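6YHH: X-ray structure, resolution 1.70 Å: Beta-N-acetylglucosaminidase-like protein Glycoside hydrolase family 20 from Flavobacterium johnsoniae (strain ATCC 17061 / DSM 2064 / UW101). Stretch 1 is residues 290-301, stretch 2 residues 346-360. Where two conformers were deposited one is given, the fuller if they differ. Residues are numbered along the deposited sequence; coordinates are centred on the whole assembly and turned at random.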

# COMPACT_ATOMS: atom_id res chain seq x y z
N LYS A 290 -24.47 35.80 4.46
CA LYS A 290 -24.38 34.62 3.66
C LYS A 290 -23.28 33.69 4.13
O LYS A 290 -23.43 32.45 4.06
CB LYS A 290 -24.21 34.98 2.15
CG LYS A 290 -24.54 33.79 1.25
CD LYS A 290 -24.45 34.14 -0.26
CE LYS A 290 -25.04 32.96 -1.07
NZ LYS A 290 -24.94 33.05 -2.53
N THR A 291 -22.24 34.24 4.72
CA THR A 291 -21.16 33.38 5.31
C THR A 291 -21.76 32.42 6.36
O THR A 291 -21.51 31.22 6.33
CB THR A 291 -20.10 34.27 5.98
OG1 THR A 291 -19.54 35.17 5.02
CG2 THR A 291 -19.05 33.47 6.66
N TYR A 292 -22.60 32.94 7.28
CA TYR A 292 -23.22 32.13 8.31
C TYR A 292 -24.26 31.18 7.75
O TYR A 292 -24.35 30.03 8.20
CB TYR A 292 -23.77 33.07 9.41
CG TYR A 292 -22.70 33.92 10.03
CD1 TYR A 292 -21.78 33.38 10.92
CD2 TYR A 292 -22.57 35.27 9.69
CE1 TYR A 292 -20.78 34.15 11.45
CE2 TYR A 292 -21.55 36.05 10.20
CZ TYR A 292 -20.68 35.51 11.10
OH TYR A 292 -19.69 36.30 11.67
N LYS A 293 -25.03 31.62 6.76
CA LYS A 293 -25.99 30.77 6.07
C LYS A 293 -25.32 29.55 5.46
O LYS A 293 -25.79 28.41 5.68
CB LYS A 293 -26.76 31.55 5.03
CG LYS A 293 -27.83 30.70 4.34
CD LYS A 293 -28.71 31.46 3.38
CE LYS A 293 -29.69 30.51 2.66
N ILE A 294 -24.25 29.76 4.69
CA ILE A 294 -23.58 28.67 4.03
C ILE A 294 -22.94 27.74 5.07
O ILE A 294 -23.04 26.52 4.97
CB ILE A 294 -22.51 29.20 3.04
CG1 ILE A 294 -23.29 29.79 1.81
CG2 ILE A 294 -21.64 28.07 2.57
CD1 ILE A 294 -22.43 30.60 0.92
N LEU A 295 -22.27 28.31 6.06
CA LEU A 295 -21.68 27.49 7.10
C LEU A 295 -22.73 26.65 7.87
O LEU A 295 -22.54 25.49 8.13
CB LEU A 295 -20.80 28.29 8.06
CG LEU A 295 -19.50 28.87 7.43
CD1 LEU A 295 -18.78 29.86 8.31
CD2 LEU A 295 -18.63 27.69 7.10
N SER A 296 -23.88 27.27 8.19
CA SER A 296 -24.92 26.54 8.91
C SER A 296 -25.40 25.35 8.05
O SER A 296 -25.61 24.27 8.58
CB SER A 296 -26.06 27.50 9.29
OG SER A 296 -27.13 26.84 9.97
N GLU A 297 -25.57 25.57 6.76
CA GLU A 297 -25.95 24.50 5.84
C GLU A 297 -24.92 23.38 5.72
O GLU A 297 -25.27 22.20 5.63
CB GLU A 297 -26.22 25.11 4.51
CG GLU A 297 -27.49 25.95 4.43
CD GLU A 297 -27.71 26.62 3.10
OE1 GLU A 297 -26.92 26.39 2.14
OE2 GLU A 297 -28.67 27.42 2.96
N LEU A 298 -23.68 23.78 5.67
CA LEU A 298 -22.57 22.82 5.73
C LEU A 298 -22.52 21.99 6.96
O LEU A 298 -22.35 20.79 6.87
CB LEU A 298 -21.24 23.52 5.49
CG LEU A 298 -21.13 23.95 4.03
CD1 LEU A 298 -19.93 24.84 3.90
CD2 LEU A 298 -20.96 22.78 3.08
N PHE A 299 -22.71 22.59 8.14
CA PHE A 299 -22.79 21.80 9.36
C PHE A 299 -24.01 20.90 9.33
O PHE A 299 -23.97 19.78 9.76
CB PHE A 299 -22.82 22.70 10.58
CG PHE A 299 -21.57 23.48 10.80
CD1 PHE A 299 -20.32 22.88 10.73
CD2 PHE A 299 -21.63 24.85 11.11
CE1 PHE A 299 -19.17 23.61 10.91
CE2 PHE A 299 -20.46 25.59 11.29
CZ PHE A 299 -19.23 24.99 11.19
N ASP A 300 -25.13 21.38 8.81
CA ASP A 300 -26.28 20.51 8.73
C ASP A 300 -26.04 19.25 7.92
O ASP A 300 -26.60 18.19 8.23
CB ASP A 300 -27.46 21.23 8.06
CG ASP A 300 -28.17 22.23 8.92
OD1 ASP A 300 -27.98 22.24 10.11
OD2 ASP A 300 -28.96 23.04 8.27
N GLU A 301 -25.22 19.36 6.89
CA GLU A 301 -24.84 18.22 6.04
C GLU A 301 -23.70 17.35 6.58
O GLU A 301 -23.76 16.12 6.49
CB GLU A 301 -24.55 18.72 4.67
CG GLU A 301 -24.46 17.60 3.67
CD GLU A 301 -24.23 18.03 2.25
OE1 GLU A 301 -23.83 19.16 1.92
OE2 GLU A 301 -24.41 17.04 1.48
N THR A 346 -13.31 35.83 17.18
CA THR A 346 -13.99 35.12 18.28
C THR A 346 -15.50 35.32 18.17
O THR A 346 -16.28 34.40 18.39
CB THR A 346 -13.48 35.66 19.61
OG1 THR A 346 -12.07 35.30 19.77
CG2 THR A 346 -14.30 35.03 20.79
N TYR A 347 -15.93 36.55 17.86
CA TYR A 347 -17.38 36.76 17.56
C TYR A 347 -17.93 35.81 16.47
O TYR A 347 -18.96 35.16 16.63
CB TYR A 347 -17.58 38.18 17.14
CG TYR A 347 -18.99 38.48 16.70
CD1 TYR A 347 -19.37 38.29 15.44
CD2 TYR A 347 -19.94 38.96 17.62
CE1 TYR A 347 -20.67 38.49 15.03
CE2 TYR A 347 -21.26 39.19 17.22
CZ TYR A 347 -21.60 38.95 15.93
OH TYR A 347 -22.90 39.16 15.43
N PHE A 348 -17.18 35.74 15.36
CA PHE A 348 -17.49 34.84 14.24
C PHE A 348 -17.58 33.40 14.73
O PHE A 348 -18.54 32.73 14.48
CB PHE A 348 -16.37 34.99 13.17
CG PHE A 348 -16.37 33.92 12.15
CD1 PHE A 348 -17.27 33.93 11.08
CD2 PHE A 348 -15.50 32.84 12.28
CE1 PHE A 348 -17.27 32.89 10.13
CE2 PHE A 348 -15.50 31.81 11.33
CZ PHE A 348 -16.38 31.84 10.26
N THR A 349 -16.58 32.95 15.45
CA THR A 349 -16.54 31.63 16.05
C THR A 349 -17.74 31.32 16.96
O THR A 349 -18.38 30.25 16.86
CB THR A 349 -15.23 31.43 16.87
OG1 THR A 349 -14.11 31.60 15.97
CG2 THR A 349 -15.19 30.09 17.53
N MET A 350 -18.13 32.33 17.75
CA MET A 350 -19.28 32.16 18.66
C MET A 350 -20.61 32.19 17.95
O MET A 350 -21.60 31.66 18.52
CB MET A 350 -19.22 33.18 19.82
CG MET A 350 -18.12 32.82 20.84
SD MET A 350 -18.23 31.15 21.50
CE MET A 350 -19.96 31.25 22.02
N GLN A 351 -20.65 32.69 16.70
CA GLN A 351 -21.83 32.53 15.86
C GLN A 351 -22.00 31.06 15.39
O GLN A 351 -23.09 30.59 15.10
CB GLN A 351 -21.88 33.50 14.66
CG GLN A 351 -21.72 34.93 14.96
CD GLN A 351 -22.52 35.38 16.14
OE1 GLN A 351 -21.97 35.76 17.21
NE2 GLN A 351 -23.80 35.30 15.98
N LEU A 352 -20.87 30.34 15.25
CA LEU A 352 -20.88 28.92 14.81
C LEU A 352 -21.29 27.99 15.99
O LEU A 352 -21.75 26.87 15.81
CB LEU A 352 -19.47 28.51 14.36
CG LEU A 352 -18.86 29.46 13.31
CD1 LEU A 352 -17.60 28.86 12.71
CD2 LEU A 352 -19.81 29.72 12.16
N ALA A 353 -21.00 28.45 17.21
CA ALA A 353 -21.18 27.63 18.44
C ALA A 353 -22.62 27.08 18.58
O ALA A 353 -22.80 25.87 18.77
CB ALA A 353 -20.76 28.39 19.67
N PRO A 354 -23.62 27.91 18.33
CA PRO A 354 -25.00 27.32 18.39
C PRO A 354 -25.35 26.40 17.24
O PRO A 354 -26.15 25.53 17.39
CB PRO A 354 -25.94 28.55 18.35
CG PRO A 354 -25.12 29.71 18.17
CD PRO A 354 -23.66 29.37 18.20
N MET A 355 -24.78 26.64 16.06
CA MET A 355 -24.93 25.71 14.92
C MET A 355 -24.39 24.35 15.28
O MET A 355 -25.08 23.37 15.07
CB MET A 355 -24.17 26.27 13.73
CG MET A 355 -24.54 27.70 13.34
SD MET A 355 -23.49 28.15 11.92
CE MET A 355 -23.92 29.88 11.70
N LEU A 356 -23.19 24.30 15.89
CA LEU A 356 -22.64 23.04 16.31
C LEU A 356 -23.47 22.44 17.41
O LEU A 356 -23.70 21.23 17.40
CB LEU A 356 -21.16 23.18 16.72
CG LEU A 356 -20.25 23.62 15.58
CD1 LEU A 356 -18.80 23.79 16.08
CD2 LEU A 356 -20.32 22.69 14.41
N LYS A 357 -23.93 23.28 18.36
CA LYS A 357 -24.66 22.70 19.50
C LYS A 357 -26.01 22.10 19.04
O LYS A 357 -26.52 21.13 19.62
CB LYS A 357 -24.90 23.76 20.53
CG LYS A 357 -25.39 23.18 21.88
CD LYS A 357 -25.31 24.12 23.03
CE LYS A 357 -25.54 23.35 24.31
NZ LYS A 357 -25.44 24.40 25.35
N LYS A 358 -26.57 22.64 17.99
CA LYS A 358 -27.83 22.17 17.42
C LYS A 358 -27.64 20.69 16.95
O LYS A 358 -28.58 19.89 17.00
CB LYS A 358 -28.16 22.97 16.20
CG LYS A 358 -29.51 22.68 15.60
CD LYS A 358 -29.77 23.53 14.37
CE LYS A 358 -29.16 22.93 13.14
NZ LYS A 358 -29.47 23.65 11.86
N HIS A 359 -26.41 20.34 16.58
CA HIS A 359 -26.08 18.94 16.19
C HIS A 359 -25.51 18.10 17.32
O HIS A 359 -25.07 16.97 17.07
CB HIS A 359 -25.13 18.98 14.97
CG HIS A 359 -25.75 19.64 13.77
ND1 HIS A 359 -26.79 19.06 13.09
CD2 HIS A 359 -25.54 20.83 13.18
CE1 HIS A 359 -27.21 19.89 12.15
NE2 HIS A 359 -26.46 20.97 12.16
N GLY A 360 -25.43 18.70 18.51
CA GLY A 360 -24.92 18.07 19.69
C GLY A 360 -23.41 18.10 19.84
O GLY A 360 -22.81 17.25 20.50
O HOH W 1 -25.95 24.00 11.50
O HOH W 2 -27.83 26.05 12.39

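How do the two helices fit together? They run in nearly the same direction, at 24° to each other, with axes 9.8 Å apart at closest approach, and the side chains interlock. Met355 points toward the other helix and sits as a knob among Tyr292, Leu295, Ser296 and Phe299; its SD lies 3.7 Å from Ser296 CA, and the CA atoms of Ser296 and Met355 are 6.1 Å apart. In return, the Tyr292 side chain enters the hole formed by Tyr347, Phe348, Gln351 and Leu352.

What do the aromatic rings contribute? Phe299 receives Leu356 over one face, with Leu356 CD2 3.7 Å from the centroid of the Phe299 ring and only 13° off its normal, a CH-pi contact. Met355 instead meets the edge of this ring, its SD 3.9 Å from Phe299 CD2. Tyr292 and Phe348 meet obliquely, their planes at 46°, and Tyr292 CE1 comes within 3.5 Å of Phe348 CD1.

Which aliphatic groups fill the space between the rings? Leu295 CD1 lies 3.7 Å from Phe348 CZ and 4.0 Å from Leu352 CD2. Leu352 CD2 also approaches the edges of the Tyr292 and Phe299 rings, 4.3 Å from Tyr292 CD1 and 4.3 Å from Phe299 CE2, so Leu352 touches both rings.

Where is the polar part of the contact? It gathers around Asp300, whose OD1 accepts from two neighbouring residues of the second stretch: Lys358 NZ, at 2.7 Å in a salt bridge, and His359 NE2, at 2.9 Å in a hydrogen bond bent to 132°.

Does water extend this network? Two molecules tie it to Ser296. Water 1 donates to Ser296 O at 3.0 Å and hydrogen-bonds His359 NE2 at 3.1 Å, while water 2 joins Ser296 OG, at 2.6 Å, to Lys358 NZ, at 3.0 Å, accepting from the lysine.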